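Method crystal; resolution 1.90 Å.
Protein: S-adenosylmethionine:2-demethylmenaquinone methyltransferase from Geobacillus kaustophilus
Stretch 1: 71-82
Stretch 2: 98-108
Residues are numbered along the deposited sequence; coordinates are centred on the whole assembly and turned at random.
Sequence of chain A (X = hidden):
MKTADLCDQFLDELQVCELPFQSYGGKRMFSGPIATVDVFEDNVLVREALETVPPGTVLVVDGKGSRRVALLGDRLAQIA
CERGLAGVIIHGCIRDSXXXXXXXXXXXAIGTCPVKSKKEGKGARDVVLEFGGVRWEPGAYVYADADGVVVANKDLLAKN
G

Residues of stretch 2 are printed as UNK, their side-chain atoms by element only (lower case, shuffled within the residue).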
# COMPACT_ATOMS: atom_id res chain seq x y z
N LEU A 71 -5.21 -18.31 0.25
CA LEU A 71 -5.89 -19.24 -0.65
C LEU A 71 -4.97 -19.69 -1.79
O LEU A 71 -5.28 -20.62 -2.54
CB LEU A 71 -7.16 -18.60 -1.23
CG LEU A 71 -8.28 -18.31 -0.22
CD1 LEU A 71 -9.41 -17.57 -0.90
CD2 LEU A 71 -8.78 -19.62 0.38
N LEU A 72 -3.83 -19.02 -1.91
CA LEU A 72 -2.87 -19.35 -2.95
C LEU A 72 -1.45 -19.09 -2.47
O LEU A 72 -1.19 -18.07 -1.81
CB LEU A 72 -3.17 -18.55 -4.22
CG LEU A 72 -2.25 -18.76 -5.42
CD1 LEU A 72 -3.07 -19.05 -6.67
CD2 LEU A 72 -1.39 -17.53 -5.62
N GLY A 73 -0.56 -20.02 -2.80
CA GLY A 73 0.84 -19.91 -2.42
C GLY A 73 1.72 -20.16 -3.63
O GLY A 73 1.22 -20.23 -4.75
N ASP A 74 3.02 -20.32 -3.42
CA ASP A 74 3.92 -20.52 -4.56
C ASP A 74 3.71 -21.82 -5.32
O ASP A 74 3.91 -21.86 -6.53
CB ASP A 74 5.38 -20.38 -4.11
CG ASP A 74 5.86 -21.55 -3.28
OD1 ASP A 74 5.12 -21.97 -2.36
OD2 ASP A 74 6.98 -22.04 -3.54
N ARG A 75 3.28 -22.88 -4.63
CA ARG A 75 3.05 -24.15 -5.32
C ARG A 75 1.95 -23.99 -6.36
O ARG A 75 2.10 -24.40 -7.51
CB ARG A 75 2.64 -25.24 -4.33
CG ARG A 75 3.74 -25.67 -3.37
CD ARG A 75 3.21 -26.75 -2.45
NE ARG A 75 2.01 -26.30 -1.74
CZ ARG A 75 0.99 -27.09 -1.42
NH1 ARG A 75 1.02 -28.37 -1.74
NH2 ARG A 75 -0.05 -26.59 -0.77
N LEU A 76 0.83 -23.40 -5.94
CA LEU A 76 -0.29 -23.20 -6.86
C LEU A 76 0.03 -22.17 -7.93
O LEU A 76 -0.41 -22.31 -9.07
CB LEU A 76 -1.55 -22.79 -6.08
CG LEU A 76 -2.39 -23.96 -5.56
CD1 LEU A 76 -1.53 -24.94 -4.79
CD2 LEU A 76 -3.53 -23.44 -4.69
N ALA A 77 0.80 -21.14 -7.58
CA ALA A 77 1.17 -20.13 -8.56
C ALA A 77 2.06 -20.80 -9.60
O ALA A 77 2.00 -20.48 -10.79
CB ALA A 77 1.91 -18.98 -7.88
N GLN A 78 2.88 -21.73 -9.15
CA GLN A 78 3.78 -22.46 -10.04
C GLN A 78 2.95 -23.26 -11.05
O GLN A 78 3.28 -23.31 -12.23
CB GLN A 78 4.66 -23.39 -9.22
CG GLN A 78 5.70 -24.16 -10.01
CD GLN A 78 6.63 -24.94 -9.10
OE1 GLN A 78 6.21 -25.86 -8.41
NE2 GLN A 78 7.90 -24.55 -9.09
N ILE A 79 1.88 -23.88 -10.57
CA ILE A 79 1.01 -24.66 -11.46
C ILE A 79 0.45 -23.71 -12.51
O ILE A 79 0.40 -24.04 -13.70
CB ILE A 79 -0.16 -25.31 -10.67
CG1 ILE A 79 0.38 -26.34 -9.68
CG2 ILE A 79 -1.14 -25.96 -11.64
CD1 ILE A 79 -0.69 -26.94 -8.79
N ALA A 80 0.02 -22.53 -12.07
CA ALA A 80 -0.53 -21.55 -12.99
C ALA A 80 0.48 -21.19 -14.08
O ALA A 80 0.11 -21.00 -15.24
CB ALA A 80 -0.96 -20.29 -12.23
N CYS A 81 1.76 -21.10 -13.71
CA CYS A 81 2.80 -20.79 -14.69
C CYS A 81 3.04 -21.96 -15.63
O CYS A 81 3.17 -21.78 -16.84
CB CYS A 81 4.11 -20.44 -13.98
SG CYS A 81 4.10 -18.86 -13.13
N GLU A 82 3.12 -23.16 -15.06
CA GLU A 82 3.37 -24.36 -15.85
C GLU A 82 2.26 -24.65 -16.87
O GLU A 82 2.54 -25.19 -17.95
CB GLU A 82 3.53 -25.57 -14.93
CG GLU A 82 4.58 -25.39 -13.85
CD GLU A 82 4.70 -26.58 -12.93
OE1 GLU A 82 3.67 -27.25 -12.68
OE2 GLU A 82 5.82 -26.85 -12.44
N UNK A 98 6.64 -13.15 -1.65
CA UNK A 98 8.00 -12.86 -2.11
C UNK A 98 8.30 -13.70 -3.36
O UNK A 98 8.78 -13.18 -4.36
c UNK A 98 9.00 -13.19 -1.01
N UNK A 99 8.00 -14.99 -3.28
CA UNK A 99 8.23 -15.92 -4.38
C UNK A 99 7.34 -15.65 -5.59
O UNK A 99 7.79 -15.74 -6.74
c UNK A 99 9.00 -17.84 -2.83
c UNK A 99 8.73 -17.25 -1.45
c UNK A 99 8.02 -17.36 -3.90
o UNK A 99 7.73 -16.53 -1.28
o UNK A 99 9.52 -17.54 -0.52
N UNK A 100 6.08 -15.31 -5.33
CA UNK A 100 5.14 -15.04 -6.41
C UNK A 100 5.51 -13.77 -7.18
O UNK A 100 5.26 -13.66 -8.38
c UNK A 100 3.23 -16.33 -5.43
c UNK A 100 2.76 -14.27 -6.84
c UNK A 100 1.97 -16.36 -4.58
c UNK A 100 3.70 -14.93 -5.83
N UNK A 101 6.13 -12.82 -6.49
CA UNK A 101 6.54 -11.59 -7.15
C UNK A 101 7.56 -11.82 -8.25
O UNK A 101 7.76 -10.96 -9.11
N UNK A 102 8.21 -12.98 -8.22
CA UNK A 102 9.23 -13.33 -9.21
C UNK A 102 8.70 -14.18 -10.36
O UNK A 102 9.45 -14.56 -11.27
c UNK A 102 10.39 -14.05 -8.52
N UNK A 103 7.40 -14.48 -10.33
CA UNK A 103 6.79 -15.31 -11.37
C UNK A 103 6.08 -14.50 -12.45
O UNK A 103 5.43 -13.49 -12.16
c UNK A 103 5.81 -16.29 -10.72
c UNK A 103 6.48 -17.27 -9.77
c UNK A 103 5.91 -18.48 -7.35
s UNK A 103 5.32 -18.45 -9.03
N UNK A 104 6.20 -14.94 -13.72
CA UNK A 104 5.59 -14.27 -14.88
C UNK A 104 4.08 -14.48 -15.01
O UNK A 104 3.59 -14.90 -16.07
c UNK A 104 6.36 -14.87 -16.04
c UNK A 104 6.98 -16.11 -14.14
c UNK A 104 6.56 -16.29 -15.59
N UNK A 105 3.35 -14.19 -13.95
CA UNK A 105 1.91 -14.34 -13.97
C UNK A 105 1.26 -13.24 -13.14
O UNK A 105 1.91 -12.65 -12.27
c UNK A 105 0.04 -16.01 -13.74
c UNK A 105 1.77 -15.79 -11.92
c UNK A 105 -0.37 -17.43 -13.48
c UNK A 105 1.51 -15.73 -13.42
N UNK A 106 -0.00 -12.95 -13.41
CA UNK A 106 -0.68 -11.92 -12.65
C UNK A 106 -1.33 -12.50 -11.40
O UNK A 106 -1.93 -13.58 -11.45
N UNK A 107 -1.19 -11.80 -10.28
CA UNK A 107 -1.81 -12.24 -9.04
C UNK A 107 -2.26 -11.01 -8.25
O UNK A 107 -1.44 -10.20 -7.82
c UNK A 107 -0.36 -14.30 -8.85
c UNK A 107 -1.54 -13.42 -6.83
c UNK A 107 -0.84 -13.04 -8.14
N UNK A 108 -3.57 -10.88 -8.08
CA UNK A 108 -4.14 -9.77 -7.32
C UNK A 108 -4.93 -10.34 -6.15
O UNK A 108 -5.66 -11.32 -6.30
c UNK A 108 -5.08 -8.92 -8.19
s UNK A 108 -5.57 -7.13 -10.20
c UNK A 108 -4.55 -5.71 -10.58
c UNK A 108 -4.40 -8.18 -9.32

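Position 98 carries a single side-chain carbon, out of reach of stretch 1. One carbon means alanine: Ala-98 is exposed on a helix that begins earlier in the chain, and alanine, a good helix former, suits it.

At position 99 there are three carbons, the third bearing two oxygens, and the base of the chain lies beside CB of Asp-74. The pattern is that of a glutamate. Glu-99 meets stretch 1 through its aliphatic base, its CB lying 4.0 Å from CB of Asp-74. The acid group is not spent on this contact, for OE2 is hydrogen-bonded elsewhere in the structure.

Position 100 has four carbons, forked at the first, with one arm two carbons long; that arm touches Leu-72, Gly-73 and Ala-77. This is isoleucine. Its CA-to-CB bond points sideways, but the long arm brings the side chain nearer: CD1 of Ile-100 reaches 3.7 Å from CD2 of Leu-72 and 3.9 Å from the backbone C of Gly-73, while CG1 of Ile-100 packs 3.8 Å from CB of Ala-77. A branched, wholly apolar chain suits this buried place at the start of the stretch 1 helix.

Position 101 has no side-chain atoms and makes no contact with stretch 1; it is Gly-101. Position 102 has one carbon, again out of reach, and is Ala-102. Both occupy the middle of a type I turn that runs from Ile-100 to position 103, whose backbone N donates to O of Ile-100 at 3.0 Å; small residues fit such an exposed turn easily.

Position 103 has an unbranched chain of two carbons, a sulfur and a terminal carbon, with the sulfur near CB of Ala-77 and the terminal carbon near Asp-74: methionine. The slender thioether of Met-103 runs along the helix, with SD 3.6 Å from CB of Ala-77, CE 3.8 Å from CB of Asp-74 and CB 3.9 Å from SG of Cys-81. Length without branching lets one residue touch successive turns.

At position 104 three carbons close a ring onto the backbone nitrogen, and the ring brushes Cys-81, which identifies proline. Exposed Pro-104 places CD 4.1 Å from SG of Cys-81; its ring restrains phi, here -75°.

Position 105 again shows four carbons forked at the first, with a two-carbon arm reaching Ala-80 and the other arm near Cys-81. In Ile-105, CD1 comes to 3.2 Å from CB of Ala-80, a tight approach, and CG2 lies 4.0 Å from SG of Cys-81. Beta-branching suits its extended, buried backbone.

Position 106 lacks a side chain and contact: Gly-106, compact enough for a buried strand start. Position 107 has one carbon carrying two others, one near Leu-72: valine, a natural strand residue. CG1 of Val-107 sits 4.3 Å from CD2 of Leu-72. Position 108, with two carbons, sulfur and carbon in line, is out of reach; apolar Met-108 suits burial.

The contact is apolar packing, without intervening hydrogen bonds, burying 442 Å². Small Ala-77 and Ala-80 let Ile-100, Met-103 and Ile-105 approach closely, while Leu-72 and Cys-81 extend the packing.

Stretch 2 98-108: AEIGAMPIGVM
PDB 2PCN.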